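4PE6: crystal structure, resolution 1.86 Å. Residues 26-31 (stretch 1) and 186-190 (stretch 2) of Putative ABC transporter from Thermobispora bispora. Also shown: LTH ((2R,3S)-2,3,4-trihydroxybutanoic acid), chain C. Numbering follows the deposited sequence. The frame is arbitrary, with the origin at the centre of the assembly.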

ATOM      1  N   GLY A  26      -1.014 -10.258  -5.584  1.00 16.45           N
ATOM      2  CA  GLY A  26      -1.584 -11.177  -4.610  1.00 17.07           C
ATOM      3  C   GLY A  26      -2.951 -10.823  -4.015  1.00 17.08           C
ATOM      4  O   GLY A  26      -3.591 -11.674  -3.457  1.00 17.84           O
ATOM      5  N   PHE A  27      -3.414  -9.585  -4.155  1.00 16.53           N
ATOM      6  CA  PHE A  27      -4.687  -9.183  -3.585  1.00 16.80           C
ATOM      7  C   PHE A  27      -5.187  -7.969  -4.318  1.00 16.60           C
ATOM      8  O   PHE A  27      -4.447  -7.012  -4.481  1.00 15.96           O
ATOM      9  CB  PHE A  27      -4.568  -8.856  -2.081  1.00 16.79           C
ATOM     10  CG  PHE A  27      -5.880  -8.453  -1.449  1.00 17.17           C
ATOM     11  CD1 PHE A  27      -6.954  -9.347  -1.419  1.00 17.95           C
ATOM     12  CD2 PHE A  27      -6.058  -7.198  -0.897  1.00 17.00           C
ATOM     13  CE1 PHE A  27      -8.162  -8.985  -0.846  1.00 18.33           C
ATOM     14  CE2 PHE A  27      -7.272  -6.837  -0.319  1.00 17.27           C
ATOM     15  CZ  PHE A  27      -8.324  -7.736  -0.300  1.00 18.01           C
ATOM     16  N   ILE A  28      -6.433  -8.030  -4.790  1.00 17.18           N
ATOM     17  CA  ILE A  28      -7.022  -6.941  -5.561  1.00 17.36           C
ATOM     18  C   ILE A  28      -8.272  -6.340  -4.894  1.00 17.81           C
ATOM     19  O   ILE A  28      -8.848  -5.353  -5.398  1.00 17.98           O
ATOM     20  CB  ILE A  28      -7.310  -7.400  -7.017  1.00 18.00           C
ATOM     21  CG1 ILE A  28      -7.698  -6.216  -7.916  1.00 18.31           C
ATOM     22  CG2 ILE A  28      -8.373  -8.491  -7.051  1.00 19.13           C
ATOM     23  CD1 ILE A  28      -6.702  -5.075  -7.896  1.00 17.49           C
ATOM     24  N   GLY A  29      -8.648  -6.881  -3.737  1.00 17.99           N
ATOM     25  CA  GLY A  29      -9.890  -6.503  -3.049  1.00 18.44           C
ATOM     26  C   GLY A  29      -9.866  -5.246  -2.191  1.00 17.99           C
ATOM     27  O   GLY A  29     -10.466  -5.224  -1.124  1.00 18.39           O
ATOM     28  N   ASN A  30      -9.144  -4.221  -2.627  1.00 17.22           N
ATOM     29  CA  ASN A  30      -9.241  -2.904  -2.027  1.00 17.08           C
ATOM     30  C   ASN A  30      -8.861  -1.849  -3.059  1.00 16.85           C
ATOM     31  O   ASN A  30      -8.241  -2.148  -4.090  1.00 16.50           O
ATOM     32  CB  ASN A  30      -8.448  -2.787  -0.694  1.00 16.73           C
ATOM     33  CG  ASN A  30      -6.935  -2.631  -0.900  1.00 16.06           C
ATOM     34  OD1 ASN A  30      -6.484  -1.926  -1.799  1.00 15.88           O
ATOM     35  ND2 ASN A  30      -6.145  -3.270  -0.032  1.00 15.99           N
ATOM     36  N   GLY A  31      -9.269  -0.612  -2.806  1.00 17.16           N
ATOM     37  CA  GLY A  31      -9.143   0.458  -3.792  1.00 17.35           C
ATOM     38  C   GLY A  31      -7.690   0.863  -4.013  1.00 16.70           C
ATOM     39  O   GLY A  31      -7.332   1.328  -5.094  1.00 16.63           O
TER
HETATM   40  O1  LTH C 401      -3.178  -1.205   1.108  1.00 23.17           O
HETATM   41  C1  LTH C 401      -2.616  -2.190   0.502  1.00 19.98           C
HETATM   42  O   LTH C 401      -3.202  -3.084  -0.146  1.00 18.42           O
HETATM   43  C2  LTH C 401      -1.069  -2.246   0.479  1.00 17.06           C
HETATM   44  O2  LTH C 401      -0.601  -3.442  -0.194  1.00 16.65           O
HETATM   45  C3  LTH C 401      -0.483  -2.253   1.876  1.00 17.81           C
HETATM   46  O3  LTH C 401      -0.979  -3.375   2.603  1.00 17.79           O
HETATM   47  C4  LTH C 401       1.050  -2.377   1.771  1.00 17.90           C
HETATM   48  O4  LTH C 401       1.508  -1.162   1.123  1.00 16.32           O
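Stretch 2, residues 186-190: GMCDG

How does stretch 2 approach stretch 1? Both are irregular loops running into a helix, so no regular strand or helix pairing sets the register; the chains run in broadly the same sense, and the CA atoms of Asn30 and Asp189 come nearest, 4.8 Å apart. Met187 and Cys188 both have positive phi, and Asp189 N hydrogen-bonds to Gly186 O at 3.0 Å, closing a tight turn.

What does the first half of stretch 1 offer? Gly26 and Ile28 make no contact, but Phe27, chi1 t, points its CB toward stretch 2. Selenomethionine Met187 lays its methyl over one face of the ring, CE lying 3.7 Å from Phe27 CZ, a CH-pi contact between buried apolar groups.

How do the loops pack at Gly29 and Asn30? Carbonyl against CB: Gly29 O lies 3.6 Å from Asp189 CB, and Asn30 CB is 3.3 Å from Cys188 O.

What does the Asn30 side chain do? Its amide joins protein and ligand: ND2 donates to Met187 O at 3.1 Å and, almost linearly, to O of LTH at 3.0 Å, while OD1 caps the helix that follows.

How does the contact end at Gly31? Through water 1, which accepts from Gly31 N at 2.8 Å and donates to Asp189 OD1 at 2.7 Å, bridging the starts of the two helices.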

ATOM      1  N   GLY A 186      -9.751  -5.551   8.284  1.00 17.07           N
ATOM      2  CA  GLY A 186     -10.364  -4.690   7.279  1.00 17.39           C
ATOM      3  C   GLY A 186      -9.849  -4.872   5.859  1.00 17.74           C
ATOM      4  O   GLY A 186     -10.495  -4.408   4.928  1.00 18.25           O
HETATM    5  N   MSE A 187      -8.686  -5.515   5.680  1.00 17.68           N
HETATM    6  CA  MSE A 187      -8.056  -5.674   4.344  1.00 18.16           C
HETATM    7  C   MSE A 187      -7.748  -4.339   3.640  1.00 17.76           C
HETATM    8  O   MSE A 187      -7.643  -4.290   2.426  1.00 17.16           O
HETATM    9  CB  MSE A 187      -8.884  -6.599   3.417  1.00 19.43           C
HETATM   10  CG  MSE A 187      -9.298  -7.932   4.036  1.00 20.55           C
HETATM   11 SE   MSE A 187      -7.759  -9.092   4.487  1.00 21.61          SE
HETATM   12  CE  MSE A 187      -7.154  -9.576   2.691  1.00 21.38           C
ATOM     13  N   CYS A 188      -7.542  -3.274   4.420  1.00 17.62           N
ATOM     14  CA  CYS A 188      -7.420  -1.873   3.911  1.00 17.68           C
ATOM     15  C   CYS A 188      -8.535  -1.524   2.923  1.00 18.13           C
ATOM     16  O   CYS A 188      -8.329  -0.792   1.956  1.00 17.95           O
ATOM     17  CB  CYS A 188      -6.059  -1.587   3.278  1.00 17.76           C
ATOM     18  SG  CYS A 188      -4.658  -2.295   4.160  1.00 17.68           S
ATOM     19  N   ASP A 189      -9.714  -2.069   3.188  1.00 18.68           N
ATOM     20  CA  ASP A 189     -10.886  -1.862   2.338  1.00 19.45           C
ATOM     21  C   ASP A 189     -11.999  -1.252   3.168  1.00 19.49           C
ATOM     22  O   ASP A 189     -12.430  -1.841   4.137  1.00 19.23           O
ATOM     23  CB  ASP A 189     -11.364  -3.182   1.763  1.00 20.21           C
ATOM     24  CG  ASP A 189     -12.579  -3.016   0.872  1.00 21.37           C
ATOM     25  OD1 ASP A 189     -12.509  -2.173  -0.040  1.00 21.82           O
ATOM     26  OD2 ASP A 189     -13.605  -3.719   1.082  1.00 22.32           O
ATOM     27  N   GLY A 190     -12.470  -0.076   2.770  1.00 19.80           N
ATOM     28  CA  GLY A 190     -13.502   0.635   3.527  1.00 20.03           C
ATOM     29  C   GLY A 190     -14.748  -0.187   3.842  1.00 20.32           C
ATOM     30  O   GLY A 190     -15.178  -0.257   5.007  1.00 20.04           O
TER
HETATM   31  O   HOH W   1     -11.037  -0.012  -0.671  1.00 21.53           O